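Local coordinates for protein histone-lysine N-methyltransferase, H3 lysine-9 specific SUVH6 (Arabidopsis thaliana, PDB 6A5N) that methylates histone H3 with its SET domain and also binds DNA, probably recognising methylated cytosine through its SRA domain, at residues Ser254-Val259 and Leu355-Thr360; Leu242-Ile247 and Glu265-Phe270; Gly56-Ser61 and Leu84-Ile89; Asp410-Gln415 and Ala426-Ala431; Glu400-Ile405 and Thr440-Ser445. The protein carries 1 engineered substitution. All coordinates share one frame; numbering follows the deposited sequence.

Overall arrangement
Along the chain, interaction 3 comes first. It joins the loop after helix 44-54 to helix 81-87 of the SRA domain, about 4 Å from the DNA at its nearest atom. Interactions 1 and 2 follow and interleave. Interactions 5 and 4 belong to the SET domain, with 4 nested inside the loop closed by 5. Interactions 1 and 2 touch, their centres about 8 Å apart, and share a four-stranded mixed sheet (242-244, 257-259, 355-360, 364-369). Interaction 2 also touches interaction 5, where P268 packs on Y401. The centres of interactions 3 and 2 are about 44 Å apart, on opposite sides of the chain's centre. DNA binding and the SET region thus occupy different parts of one chain.

Interaction 1. Residues Ser254-Val259 and Leu355-Thr360; sequences SPISAV and LEIFKT
Strand 257-259 runs parallel to strand 355-360, with A258 facing I357 and V259 facing F358, and the two segment axes diverge by 20°. They are the central pair of a four-stranded mixed sheet, flanked by strands 242-244 and 364-369. The ladder has the alternation of a parallel pair. I357 N gives a hydrogen bond to S257 O at 2.9 Å, and I357 O takes one from V259 N at the same length. K359 N then reaches V259 O at 3.1 Å. Before the ladder the strands are spread, and one water joins them: it accepts from S257 N and donates to L355 O.

The side chains alternate between the two faces. On one face the methyl of A258 lies against I357, with A258 CB 3.5 Å from I357 CG1. I357 carries CG1 between its backbone N and carbonyl carbon (chi1 70°), and this brings the branch beside A258. I247 and W365 also touch I357. I256 CG2 sits over the carbonyl of L355, 3.4 Å from L355 O.

On the other face E356 and V259 cross at about a right angle. The E356 chain is extended beyond CG, and its carboxylate passes the CG2 methyl of V259. The charge is taken up by R368 of the next strand, which makes a salt bridge to E356 OE2. R368 also makes a cation-pi contact with F358. The same carboxylate oxygen, E356 OE2, lies 3.2 Å from V259 CG2.

Interaction 2. Residues Leu242-Ile247 and Glu265-Phe270; sequences LCKLDI and EKPPLF
The F270 ring meets I247 at its edge: I247 CD1 lies near the ring plane, 4.1 Å from F270 CE2. The carbonyl oxygen of P268 is also at the edge, in the plane of the ring. Beyond these segments R451 makes a cation-pi contact with the ring, and F452 meets it edge-to-face. CG of F270 stands between its backbone N and carbonyl carbon (chi1 68°), which brings the end of the ring near I247.

The pyrrolidine ring of P267 packs between C243 and I247. Its CD touches C243 CB at 3.6 Å. Its CB lies 3.9 Å from I247 CD1, and the two side chains lie alongside, running opposite ways. The end of I247 thus touches both P267 and F270. C243 SG lies 3.5 Å from E265 O. The contact across these segments is mainly apolar.

The chain turns a corner at C243, at the edge strand 242-244 of the mixed sheet. The loop 265-270, which leads on to strand 271-272, lies against that corner. P267 also rests on A258 and I357 of the two central strands and on W365 of strand 364-369.

Interaction 3. Residues Gly56-Ser61 and Leu84-Ile89; sequences GKFLNS and LNILGI
A Schellman motif ends helix 81-87, and the loop F58-N60 lies along that helix end. G88, with positive phi, leaves the helix. A side chain there would meet N60 CB and the carbonyl of L87. L59 N gives a nearly straight hydrogen bond to I86 O at 2.8 Å. N60 ND2 reaches the next carbonyl, L87 O, at 3.1 Å, tilted from the carbonyl plane.

F58 lays its ring over I86. The methyl I86 CG2 sits above one face, 3.9 Å from the centroid of the F58 ring, in a CH-pi contact offset toward the rim. N85 OD1 comes to F58 CE2 at 3.1 Å, the amide and ring planes 75° apart. The other end of that amide, ND2, is bonded to K91 O, and N85 also packs on a DNA phosphate. L59 and L87 lie side by side, their CD2 methyls 3.9 Å apart.

Two carbonyls of the last helical turn thus find donors in the loop: one a backbone N-H, the other an asparagine amide. Apolar pairs, F58 with I86 and L59 with L87, flank the L59 N to I86 O bond. This ties the chain after helix 44-54 to the helix beside the DNA.

Interaction 4. Residues Asp410-Gln415 and Ala426-Ala431; sequences DNSLAQ and AGRSMA
R428 runs across the start of helix 412-421, past Q415 and N411 to D410. Its CB lies 3.7 Å from Q415 NE2. Its CG passes N411 OD1 at 3.6 Å. CG is anti to the backbone N (chi1 -178°) and the chain stays extended to NE, which carries the guanidinium to S412 and D410. R428 NE lies 3.7 Å from D410 OD2. The face of the group lies over S412, with R428 NH1 3.6 Å from S412 CB. At the edge, NH1 forms a salt bridge to D410 OD1 at 3.0 Å, using the syn lone pair of that oxygen. The carboxylate and guanidinium planes are 78° apart.

D410 is paired with M430 in a small two-stranded antiparallel sheet of the SET region, as a non-hydrogen-bonded pair. It also forms an Asx turn: its other oxygen, OD2, accepts from S412 N at 3.0 Å as the helix begins. Replacing D410 by alanine would remove both oxygens, and would probably leave the R428 charge without its mate and the S412 N-H without its acceptor.

The N411 amide joins the backbone of segment 426-431 at two points. N411 ND2 gives a bond to G427 O at 2.7 Å, which lies in the amide plane. N411 OD1 takes one from S429 N at 3.0 Å, with the donor above the carbonyl plane. One helical turn on, Q415 NE2 binds A426 O. M430 lies alongside D410, its sulfur close to the same oxygen, OD1, that holds R428.

Interaction 5. Residues Glu400-Ile405 and Thr440-Ser445; sequences EYLFDI and TIDAAS
L402 spreads its branches over two residues of the neighbouring strand, T440 and D442. Strands 402-404 and 440-442 are antiparallel and belong to a three-stranded sheet of the SET region, with 385-388 on the far side of 439-442. L402 CG is anti to the backbone N (chi1 -151°), which turns it across to the partner strand. L402 CG meets T440 CG2 diagonally at 3.5 Å, and L402 CD1 lies 3.9 Å from D442 CB. An alanine in place of L402 would lack these branches and would probably open a gap beside the T440 methyl and D442 CB.

F403 and I441 form a hydrogen-bonded pair, their side chains on the other face. F403 N gives to I441 O, and I441 N gives to F403 O, each at 2.9 Å. I405 crosses I441 at about a right angle, their CG1 atoms 3.8 Å apart. The F403 ring leads away to meet Y382 and Y494.

Beyond the strands, Y401 O accepts from A443 N at 2.8 Å. Y401 CB lies against A444, while its ring makes a cation-pi contact with R451. D442 closes an Asx turn there, its OD1 2.6 Å from A444 N.

Interaction 1. Residues Ser254-Val259 and Leu355-Thr360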
# COMPACT_ATOMS: atom_id res chain seq x y z
N SER A 254 -10.85 -8.76 -16.88
CA SER A 254 -9.82 -9.77 -16.70
C SER A 254 -10.31 -10.89 -15.78
O SER A 254 -10.97 -10.62 -14.77
CB SER A 254 -8.55 -9.15 -16.12
OG SER A 254 -7.64 -10.16 -15.75
N PRO A 255 -9.99 -12.15 -16.12
CA PRO A 255 -10.40 -13.28 -15.28
C PRO A 255 -9.85 -13.21 -13.86
O PRO A 255 -8.72 -12.76 -13.65
CB PRO A 255 -9.81 -14.49 -16.02
CG PRO A 255 -9.63 -14.02 -17.44
CD PRO A 255 -9.26 -12.57 -17.32
N ILE A 256 -10.65 -13.61 -12.88
CA ILE A 256 -10.17 -13.78 -11.52
C ILE A 256 -10.16 -15.28 -11.25
O ILE A 256 -11.22 -15.92 -11.24
CB ILE A 256 -11.04 -13.04 -10.48
CG1 ILE A 256 -10.97 -11.53 -10.74
CG2 ILE A 256 -10.56 -13.36 -9.05
CD1 ILE A 256 -12.03 -10.72 -10.04
N SER A 257 -8.96 -15.83 -11.10
CA SER A 257 -8.79 -17.27 -10.89
C SER A 257 -8.86 -17.67 -9.42
O SER A 257 -8.65 -16.86 -8.51
CB SER A 257 -7.47 -17.73 -11.49
OG SER A 257 -7.47 -17.55 -12.90
N ALA A 258 -9.20 -18.94 -9.21
CA ALA A 258 -9.32 -19.50 -7.88
C ALA A 258 -8.29 -20.60 -7.72
O ALA A 258 -8.24 -21.52 -8.54
CB ALA A 258 -10.72 -20.04 -7.65
N VAL A 259 -7.48 -20.52 -6.67
CA VAL A 259 -6.49 -21.57 -6.44
C VAL A 259 -6.56 -22.15 -5.03
O VAL A 259 -6.91 -21.48 -4.04
CB VAL A 259 -5.06 -21.07 -6.72
CG1 VAL A 259 -4.90 -20.71 -8.18
CG2 VAL A 259 -4.71 -19.89 -5.84
N LEU A 355 -6.17 -10.01 -9.55
CA LEU A 355 -6.65 -10.58 -8.29
C LEU A 355 -6.93 -12.07 -8.44
O LEU A 355 -7.26 -12.54 -9.53
CB LEU A 355 -7.91 -9.86 -7.83
CG LEU A 355 -7.69 -8.39 -7.49
CD1 LEU A 355 -8.96 -7.71 -6.97
CD2 LEU A 355 -6.57 -8.25 -6.48
N GLU A 356 -6.77 -12.81 -7.34
CA GLU A 356 -7.18 -14.21 -7.32
C GLU A 356 -7.73 -14.56 -5.94
O GLU A 356 -7.35 -13.94 -4.93
CB GLU A 356 -6.02 -15.14 -7.69
CG GLU A 356 -5.13 -15.53 -6.52
CD GLU A 356 -3.97 -16.46 -6.90
OE1 GLU A 356 -3.68 -16.60 -8.11
OE2 GLU A 356 -3.36 -17.03 -5.99
N ILE A 357 -8.64 -15.53 -5.89
CA ILE A 357 -9.12 -16.01 -4.61
C ILE A 357 -8.44 -17.34 -4.30
O ILE A 357 -8.16 -18.13 -5.20
CB ILE A 357 -10.65 -16.15 -4.58
CG1 ILE A 357 -11.12 -17.31 -5.46
CG2 ILE A 357 -11.31 -14.84 -5.00
CD1 ILE A 357 -12.41 -17.95 -4.97
N PHE A 358 -8.12 -17.55 -3.04
CA PHE A 358 -7.35 -18.72 -2.68
C PHE A 358 -7.82 -19.28 -1.37
O PHE A 358 -8.34 -18.55 -0.56
CB PHE A 358 -5.89 -18.35 -2.57
CG PHE A 358 -5.58 -17.49 -1.41
CD1 PHE A 358 -5.09 -18.03 -0.26
CD2 PHE A 358 -5.77 -16.15 -1.48
CE1 PHE A 358 -4.81 -17.25 0.81
CE2 PHE A 358 -5.50 -15.35 -0.41
CZ PHE A 358 -5.02 -15.90 0.74
N LYS A 359 -7.70 -20.59 -1.21
CA LYS A 359 -7.98 -21.23 0.07
C LYS A 359 -6.87 -20.97 1.07
O LYS A 359 -5.70 -21.01 0.73
CB LYS A 359 -8.17 -22.72 -0.10
CG LYS A 359 -9.55 -23.19 0.30
CD LYS A 359 -9.58 -23.77 1.69
CE LYS A 359 -9.27 -25.25 1.65
NZ LYS A 359 -10.02 -26.00 2.70
N THR A 360 -7.25 -20.73 2.32
CA THR A 360 -6.35 -20.40 3.40
C THR A 360 -6.48 -21.50 4.42
O THR A 360 -7.56 -22.08 4.51
CB THR A 360 -6.80 -19.13 4.10
OG1 THR A 360 -8.08 -19.34 4.68
CG2 THR A 360 -6.90 -18.04 3.10
O HOH W 1 -6.18 -14.50 -11.46

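Interaction 2. Residues Leu242-Ile247 and Glu265-Phe270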
# COMPACT_ATOMS: atom_id res chain seq x y z
N LEU A 242 -5.25 -24.48 -9.50
CA LEU A 242 -6.41 -23.86 -10.14
C LEU A 242 -7.71 -24.66 -9.98
O LEU A 242 -7.77 -25.84 -10.31
CB LEU A 242 -6.13 -23.64 -11.63
CG LEU A 242 -5.04 -22.61 -11.97
CD1 LEU A 242 -5.00 -22.34 -13.46
CD2 LEU A 242 -5.26 -21.33 -11.18
N CYS A 243 -8.75 -23.99 -9.47
CA CYS A 243 -10.08 -24.58 -9.38
C CYS A 243 -10.90 -24.07 -10.56
O CYS A 243 -11.58 -24.85 -11.23
CB CYS A 243 -10.73 -24.22 -8.05
SG CYS A 243 -9.78 -24.72 -6.60
N LYS A 244 -10.83 -22.76 -10.80
CA LYS A 244 -11.44 -22.15 -11.98
C LYS A 244 -10.53 -21.07 -12.56
O LYS A 244 -9.72 -20.47 -11.85
CB LYS A 244 -12.82 -21.59 -11.65
CG LYS A 244 -13.85 -22.68 -11.36
CD LYS A 244 -15.12 -22.15 -10.69
CE LYS A 244 -15.87 -21.20 -11.60
NZ LYS A 244 -17.12 -20.68 -11.00
N LEU A 245 -10.57 -20.91 -13.87
CA LEU A 245 -9.81 -19.86 -14.50
C LEU A 245 -10.37 -18.50 -14.22
O LEU A 245 -9.63 -17.57 -13.93
CB LEU A 245 -9.74 -20.07 -15.99
CG LEU A 245 -9.63 -21.53 -16.36
CD1 LEU A 245 -9.72 -21.72 -17.85
CD2 LEU A 245 -8.35 -22.11 -15.79
N ASP A 246 -11.69 -18.38 -14.31
CA ASP A 246 -12.35 -17.11 -14.12
C ASP A 246 -13.59 -17.25 -13.29
O ASP A 246 -14.62 -17.66 -13.79
CB ASP A 246 -12.74 -16.56 -15.48
CG ASP A 246 -13.31 -15.17 -15.41
OD1 ASP A 246 -13.91 -14.80 -14.39
OD2 ASP A 246 -13.17 -14.43 -16.38
N ILE A 247 -13.52 -16.84 -12.04
CA ILE A 247 -14.69 -16.87 -11.19
C ILE A 247 -15.79 -15.89 -11.59
O ILE A 247 -16.94 -16.07 -11.25
CB ILE A 247 -14.30 -16.83 -9.72
CG1 ILE A 247 -15.14 -17.83 -8.97
CG2 ILE A 247 -14.46 -15.45 -9.11
CD1 ILE A 247 -14.64 -18.06 -7.58
N GLU A 265 -11.01 -28.59 -2.64
CA GLU A 265 -12.21 -27.81 -2.38
C GLU A 265 -12.49 -26.87 -3.55
O GLU A 265 -11.61 -26.09 -3.94
CB GLU A 265 -12.06 -27.00 -1.08
CG GLU A 265 -13.34 -26.30 -0.62
CD GLU A 265 -13.56 -26.39 0.89
OE1 GLU A 265 -14.11 -27.41 1.35
OE2 GLU A 265 -13.17 -25.44 1.60
N LYS A 266 -13.68 -26.95 -4.12
CA LYS A 266 -14.09 -25.94 -5.08
C LYS A 266 -14.54 -24.70 -4.31
O LYS A 266 -15.07 -24.81 -3.20
CB LYS A 266 -15.21 -26.43 -6.01
CG LYS A 266 -16.11 -27.52 -5.46
CD LYS A 266 -17.48 -27.47 -6.17
CE LYS A 266 -17.34 -27.17 -7.65
NZ LYS A 266 -18.65 -26.97 -8.33
N PRO A 267 -14.32 -23.50 -4.88
CA PRO A 267 -14.85 -22.30 -4.22
C PRO A 267 -16.36 -22.38 -4.04
O PRO A 267 -17.02 -23.07 -4.83
CB PRO A 267 -14.45 -21.17 -5.18
CG PRO A 267 -14.21 -21.84 -6.50
CD PRO A 267 -13.66 -23.19 -6.16
N PRO A 268 -16.91 -21.71 -3.01
CA PRO A 268 -18.36 -21.73 -2.78
C PRO A 268 -19.17 -21.20 -3.97
O PRO A 268 -18.66 -20.42 -4.77
CB PRO A 268 -18.52 -20.81 -1.56
CG PRO A 268 -17.30 -19.95 -1.56
CD PRO A 268 -16.20 -20.86 -2.04
N LEU A 269 -20.44 -21.60 -4.06
CA LEU A 269 -21.25 -21.25 -5.23
C LEU A 269 -22.03 -19.95 -5.02
O LEU A 269 -22.62 -19.72 -3.96
CB LEU A 269 -22.21 -22.40 -5.56
CG LEU A 269 -21.58 -23.49 -6.42
CD1 LEU A 269 -22.38 -24.78 -6.32
CD2 LEU A 269 -21.40 -23.06 -7.87
N PHE A 270 -22.03 -19.10 -6.05
CA PHE A 270 -22.71 -17.81 -6.01
C PHE A 270 -22.86 -17.24 -7.41
O PHE A 270 -22.06 -17.55 -8.29
CB PHE A 270 -21.94 -16.80 -5.14
CG PHE A 270 -20.62 -16.38 -5.73
CD1 PHE A 270 -20.44 -15.07 -6.18
CD2 PHE A 270 -19.56 -17.27 -5.83
CE1 PHE A 270 -19.23 -14.67 -6.72
CE2 PHE A 270 -18.35 -16.88 -6.37
CZ PHE A 270 -18.18 -15.57 -6.82

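Interaction 3. Residues Gly56-Ser61 and Leu84-Ile89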
# COMPACT_ATOMS: atom_id res chain seq x y z
N GLY A 56 9.16 15.52 14.51
CA GLY A 56 9.71 14.44 15.33
C GLY A 56 9.05 13.11 15.05
O GLY A 56 8.65 12.40 15.97
N LYS A 57 8.93 12.78 13.77
CA LYS A 57 8.20 11.60 13.34
C LYS A 57 9.12 10.46 12.88
O LYS A 57 8.66 9.34 12.64
CB LYS A 57 7.22 11.98 12.22
CG LYS A 57 6.08 12.94 12.62
CD LYS A 57 5.19 12.35 13.72
CE LYS A 57 3.97 13.25 14.01
NZ LYS A 57 3.26 12.86 15.28
N PHE A 58 10.42 10.74 12.77
CA PHE A 58 11.42 9.70 12.47
C PHE A 58 11.45 8.63 13.57
O PHE A 58 11.19 8.93 14.74
CB PHE A 58 12.82 10.32 12.33
CG PHE A 58 13.14 10.85 10.95
CD1 PHE A 58 12.18 11.56 10.21
CD2 PHE A 58 14.40 10.67 10.40
CE1 PHE A 58 12.48 12.05 8.96
CE2 PHE A 58 14.70 11.17 9.13
CZ PHE A 58 13.74 11.86 8.42
N LEU A 59 11.74 7.39 13.19
CA LEU A 59 11.95 6.31 14.15
C LEU A 59 13.45 6.06 14.28
O LEU A 59 14.19 6.27 13.32
CB LEU A 59 11.24 5.03 13.71
CG LEU A 59 9.91 4.69 14.39
CD1 LEU A 59 9.12 5.93 14.74
CD2 LEU A 59 9.09 3.76 13.52
N ASN A 60 13.89 5.63 15.47
CA ASN A 60 15.30 5.36 15.73
C ASN A 60 16.22 6.49 15.27
O ASN A 60 17.25 6.24 14.65
CB ASN A 60 15.74 4.04 15.06
CG ASN A 60 14.88 2.85 15.47
OD1 ASN A 60 14.57 2.67 16.65
ND2 ASN A 60 14.50 2.04 14.50
N SER A 61 15.84 7.73 15.57
CA SER A 61 16.61 8.88 15.12
C SER A 61 17.92 9.00 15.88
O SER A 61 17.96 8.80 17.10
CB SER A 61 15.79 10.17 15.27
OG SER A 61 16.56 11.31 14.94
N LEU A 84 13.48 3.94 4.30
CA LEU A 84 14.49 3.21 5.07
C LEU A 84 15.13 4.13 6.10
O LEU A 84 15.34 3.73 7.25
CB LEU A 84 15.56 2.61 4.15
CG LEU A 84 15.06 1.84 2.93
CD1 LEU A 84 16.19 1.16 2.18
CD2 LEU A 84 13.99 0.83 3.32
N ASN A 85 15.43 5.37 5.70
CA ASN A 85 16.03 6.32 6.62
C ASN A 85 15.08 6.69 7.75
O ASN A 85 15.45 6.59 8.93
CB ASN A 85 16.50 7.57 5.88
CG ASN A 85 17.27 8.55 6.78
OD1 ASN A 85 16.66 9.38 7.45
ND2 ASN A 85 18.59 8.44 6.79
N ILE A 86 13.85 7.10 7.43
CA ILE A 86 12.95 7.51 8.51
C ILE A 86 12.69 6.35 9.47
O ILE A 86 12.39 6.58 10.64
CB ILE A 86 11.58 8.08 8.00
CG1 ILE A 86 10.64 6.96 7.55
CG2 ILE A 86 11.79 9.11 6.90
CD1 ILE A 86 9.30 7.48 6.97
N LEU A 87 12.79 5.12 8.98
CA LEU A 87 12.59 3.96 9.86
C LEU A 87 13.89 3.50 10.58
O LEU A 87 13.84 2.80 11.58
CB LEU A 87 11.99 2.80 9.05
CG LEU A 87 10.55 2.98 8.56
CD1 LEU A 87 9.94 1.67 8.12
CD2 LEU A 87 9.70 3.60 9.63
N GLY A 88 15.05 3.92 10.07
CA GLY A 88 16.32 3.55 10.68
C GLY A 88 16.85 2.24 10.13
O GLY A 88 17.84 1.69 10.63
N ILE A 89 16.15 1.71 9.12
CA ILE A 89 16.55 0.47 8.46
C ILE A 89 17.89 0.63 7.77
O ILE A 89 18.73 -0.26 7.81
CB ILE A 89 15.49 0.02 7.41
CG1 ILE A 89 14.18 -0.36 8.08
CG2 ILE A 89 16.00 -1.14 6.57
CD1 ILE A 89 13.13 -0.84 7.11

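Interaction 4. Residues Asp410-Gln415 and Ala426-Ala431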
# COMPACT_ATOMS: atom_id res chain seq x y z
N ASP A 410 -14.61 10.45 11.71
CA ASP A 410 -13.88 11.19 12.73
C ASP A 410 -12.81 12.00 12.00
O ASP A 410 -12.09 11.45 11.15
CB ASP A 410 -13.27 10.22 13.76
CG ASP A 410 -12.70 10.92 14.97
OD1 ASP A 410 -12.85 10.37 16.08
OD2 ASP A 410 -12.08 12.00 14.82
N ASN A 411 -12.69 13.29 12.31
CA ASN A 411 -11.77 14.14 11.55
C ASN A 411 -10.37 14.28 12.18
O ASN A 411 -9.58 15.14 11.78
CB ASN A 411 -12.41 15.52 11.32
CG ASN A 411 -12.34 16.43 12.54
OD1 ASN A 411 -12.25 15.96 13.68
ND2 ASN A 411 -12.40 17.74 12.32
N SER A 412 -10.07 13.42 13.16
CA SER A 412 -8.80 13.49 13.89
C SER A 412 -7.57 13.27 12.99
O SER A 412 -6.56 13.97 13.13
CB SER A 412 -8.80 12.48 15.04
OG SER A 412 -8.69 11.15 14.55
N LEU A 413 -7.65 12.31 12.07
CA LEU A 413 -6.53 12.01 11.18
C LEU A 413 -6.28 13.15 10.20
O LEU A 413 -5.13 13.54 9.97
CB LEU A 413 -6.80 10.70 10.42
CG LEU A 413 -7.15 9.48 11.28
CD1 LEU A 413 -8.65 9.40 11.61
CD2 LEU A 413 -6.66 8.19 10.64
N ALA A 414 -7.36 13.67 9.63
CA ALA A 414 -7.29 14.88 8.82
C ALA A 414 -6.77 16.06 9.64
O ALA A 414 -6.02 16.88 9.12
CB ALA A 414 -8.65 15.21 8.24
N GLN A 415 -7.18 16.14 10.90
CA GLN A 415 -6.68 17.15 11.83
C GLN A 415 -5.16 17.06 11.92
O GLN A 415 -4.45 18.07 11.93
CB GLN A 415 -7.32 16.95 13.22
CG GLN A 415 -8.20 18.10 13.76
CD GLN A 415 -8.93 17.73 15.06
OE1 GLN A 415 -9.12 16.56 15.37
NE2 GLN A 415 -9.35 18.74 15.81
N ALA A 426 -8.93 22.14 11.65
CA ALA A 426 -10.34 22.43 11.87
C ALA A 426 -10.68 21.91 13.25
O ALA A 426 -9.95 21.08 13.79
CB ALA A 426 -11.21 21.77 10.81
N GLY A 427 -11.77 22.38 13.84
CA GLY A 427 -12.18 21.84 15.13
C GLY A 427 -12.58 20.38 14.99
O GLY A 427 -12.91 19.94 13.88
N ARG A 428 -12.53 19.64 16.09
CA ARG A 428 -12.87 18.22 16.03
C ARG A 428 -14.37 18.06 15.79
O ARG A 428 -15.18 18.69 16.49
CB ARG A 428 -12.48 17.49 17.31
CG ARG A 428 -12.81 16.00 17.24
CD ARG A 428 -12.30 15.19 18.43
NE ARG A 428 -12.12 13.79 18.06
CZ ARG A 428 -10.98 13.12 18.19
NH1 ARG A 428 -10.89 11.85 17.84
NH2 ARG A 428 -9.91 13.73 18.69
N SER A 429 -14.73 17.25 14.81
CA SER A 429 -16.13 16.87 14.64
C SER A 429 -16.25 15.43 14.23
O SER A 429 -15.38 14.89 13.55
CB SER A 429 -16.84 17.75 13.61
OG SER A 429 -16.09 17.91 12.43
N MET A 430 -17.35 14.81 14.63
CA MET A 430 -17.60 13.42 14.31
C MET A 430 -19.01 13.26 13.72
O MET A 430 -19.93 14.01 14.07
CB MET A 430 -17.42 12.57 15.56
CG MET A 430 -16.08 12.82 16.26
SD MET A 430 -15.61 11.57 17.47
CE MET A 430 -17.09 11.52 18.46
N ALA A 431 -19.16 12.30 12.82
CA ALA A 431 -20.46 12.07 12.18
C ALA A 431 -20.93 10.64 12.40
O ALA A 431 -20.11 9.73 12.52
CB ALA A 431 -20.39 12.37 10.70

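Interaction 5. Residues Glu400-Ile405 and Thr440-Ser445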
# COMPACT_ATOMS: atom_id res chain seq x y z
N GLU A 400 -21.52 -13.48 7.32
CA GLU A 400 -20.60 -14.22 6.49
C GLU A 400 -20.41 -13.58 5.13
O GLU A 400 -19.29 -13.49 4.66
CB GLU A 400 -21.07 -15.67 6.34
CG GLU A 400 -19.96 -16.70 6.49
CD GLU A 400 -20.26 -17.99 5.75
OE1 GLU A 400 -21.44 -18.35 5.65
OE2 GLU A 400 -19.32 -18.66 5.27
N TYR A 401 -21.48 -13.12 4.52
CA TYR A 401 -21.34 -12.36 3.30
C TYR A 401 -22.18 -11.12 3.40
O TYR A 401 -23.11 -10.91 2.66
CB TYR A 401 -21.77 -13.19 2.10
CG TYR A 401 -20.85 -14.34 1.80
CD1 TYR A 401 -19.55 -14.12 1.42
CD2 TYR A 401 -21.28 -15.63 1.88
CE1 TYR A 401 -18.71 -15.16 1.13
CE2 TYR A 401 -20.46 -16.68 1.60
CZ TYR A 401 -19.17 -16.43 1.23
OH TYR A 401 -18.34 -17.47 0.94
N LEU A 402 -21.79 -10.26 4.32
CA LEU A 402 -22.57 -9.07 4.64
C LEU A 402 -21.63 -7.91 4.90
O LEU A 402 -20.55 -8.10 5.45
CB LEU A 402 -23.45 -9.33 5.86
CG LEU A 402 -24.75 -8.56 5.94
CD1 LEU A 402 -25.80 -9.16 5.02
CD2 LEU A 402 -25.24 -8.48 7.38
N PHE A 403 -22.02 -6.70 4.49
CA PHE A 403 -21.20 -5.53 4.75
C PHE A 403 -22.05 -4.33 5.17
O PHE A 403 -22.73 -3.73 4.33
CB PHE A 403 -20.36 -5.18 3.52
CG PHE A 403 -19.35 -4.10 3.76
CD1 PHE A 403 -18.02 -4.43 3.93
CD2 PHE A 403 -19.72 -2.76 3.79
CE1 PHE A 403 -17.07 -3.45 4.15
CE2 PHE A 403 -18.78 -1.78 4.00
CZ PHE A 403 -17.45 -2.12 4.18
N ASP A 404 -22.01 -3.98 6.45
CA ASP A 404 -22.72 -2.83 6.99
C ASP A 404 -22.06 -1.56 6.43
O ASP A 404 -20.91 -1.27 6.76
CB ASP A 404 -22.70 -2.87 8.52
CG ASP A 404 -23.18 -1.58 9.18
OD1 ASP A 404 -23.82 -0.74 8.50
OD2 ASP A 404 -22.91 -1.41 10.39
N ILE A 405 -22.77 -0.82 5.59
CA ILE A 405 -22.21 0.38 4.98
C ILE A 405 -21.85 1.42 6.04
O ILE A 405 -22.72 1.88 6.79
CB ILE A 405 -23.19 1.01 3.94
CG1 ILE A 405 -23.38 0.07 2.74
CG2 ILE A 405 -22.67 2.35 3.46
CD1 ILE A 405 -24.11 0.69 1.56
N THR A 440 -27.00 -2.08 4.21
CA THR A 440 -26.06 -3.20 4.27
C THR A 440 -25.99 -3.84 2.88
O THR A 440 -26.96 -3.78 2.12
CB THR A 440 -26.52 -4.22 5.32
OG1 THR A 440 -27.06 -3.53 6.46
CG2 THR A 440 -25.36 -5.07 5.78
N ILE A 441 -24.85 -4.43 2.53
CA ILE A 441 -24.70 -5.09 1.24
C ILE A 441 -24.57 -6.60 1.46
O ILE A 441 -23.58 -7.07 2.03
CB ILE A 441 -23.47 -4.54 0.48
CG1 ILE A 441 -23.43 -3.01 0.59
CG2 ILE A 441 -23.50 -4.94 -0.98
CD1 ILE A 441 -22.14 -2.40 0.05
N ASP A 442 -25.58 -7.36 1.03
CA ASP A 442 -25.61 -8.81 1.14
C ASP A 442 -25.00 -9.41 -0.13
O ASP A 442 -25.50 -9.18 -1.23
CB ASP A 442 -27.05 -9.31 1.37
CG ASP A 442 -27.20 -10.85 1.27
OD1 ASP A 442 -26.25 -11.56 0.88
OD2 ASP A 442 -28.31 -11.34 1.59
N ALA A 443 -23.93 -10.19 0.04
CA ALA A 443 -23.31 -10.88 -1.10
C ALA A 443 -23.44 -12.39 -0.98
O ALA A 443 -22.84 -13.13 -1.76
CB ALA A 443 -21.85 -10.48 -1.23
N ALA A 444 -24.22 -12.85 -0.00
CA ALA A 444 -24.40 -14.29 0.23
C ALA A 444 -24.92 -15.00 -1.02
O ALA A 444 -24.55 -16.15 -1.29
CB ALA A 444 -25.35 -14.51 1.38
N SER A 445 -25.77 -14.31 -1.76
CA SER A 445 -26.36 -14.85 -2.97
C SER A 445 -25.70 -14.30 -4.23
O SER A 445 -25.31 -15.05 -5.12
CB SER A 445 -27.86 -14.57 -2.99
OG SER A 445 -28.48 -15.26 -4.07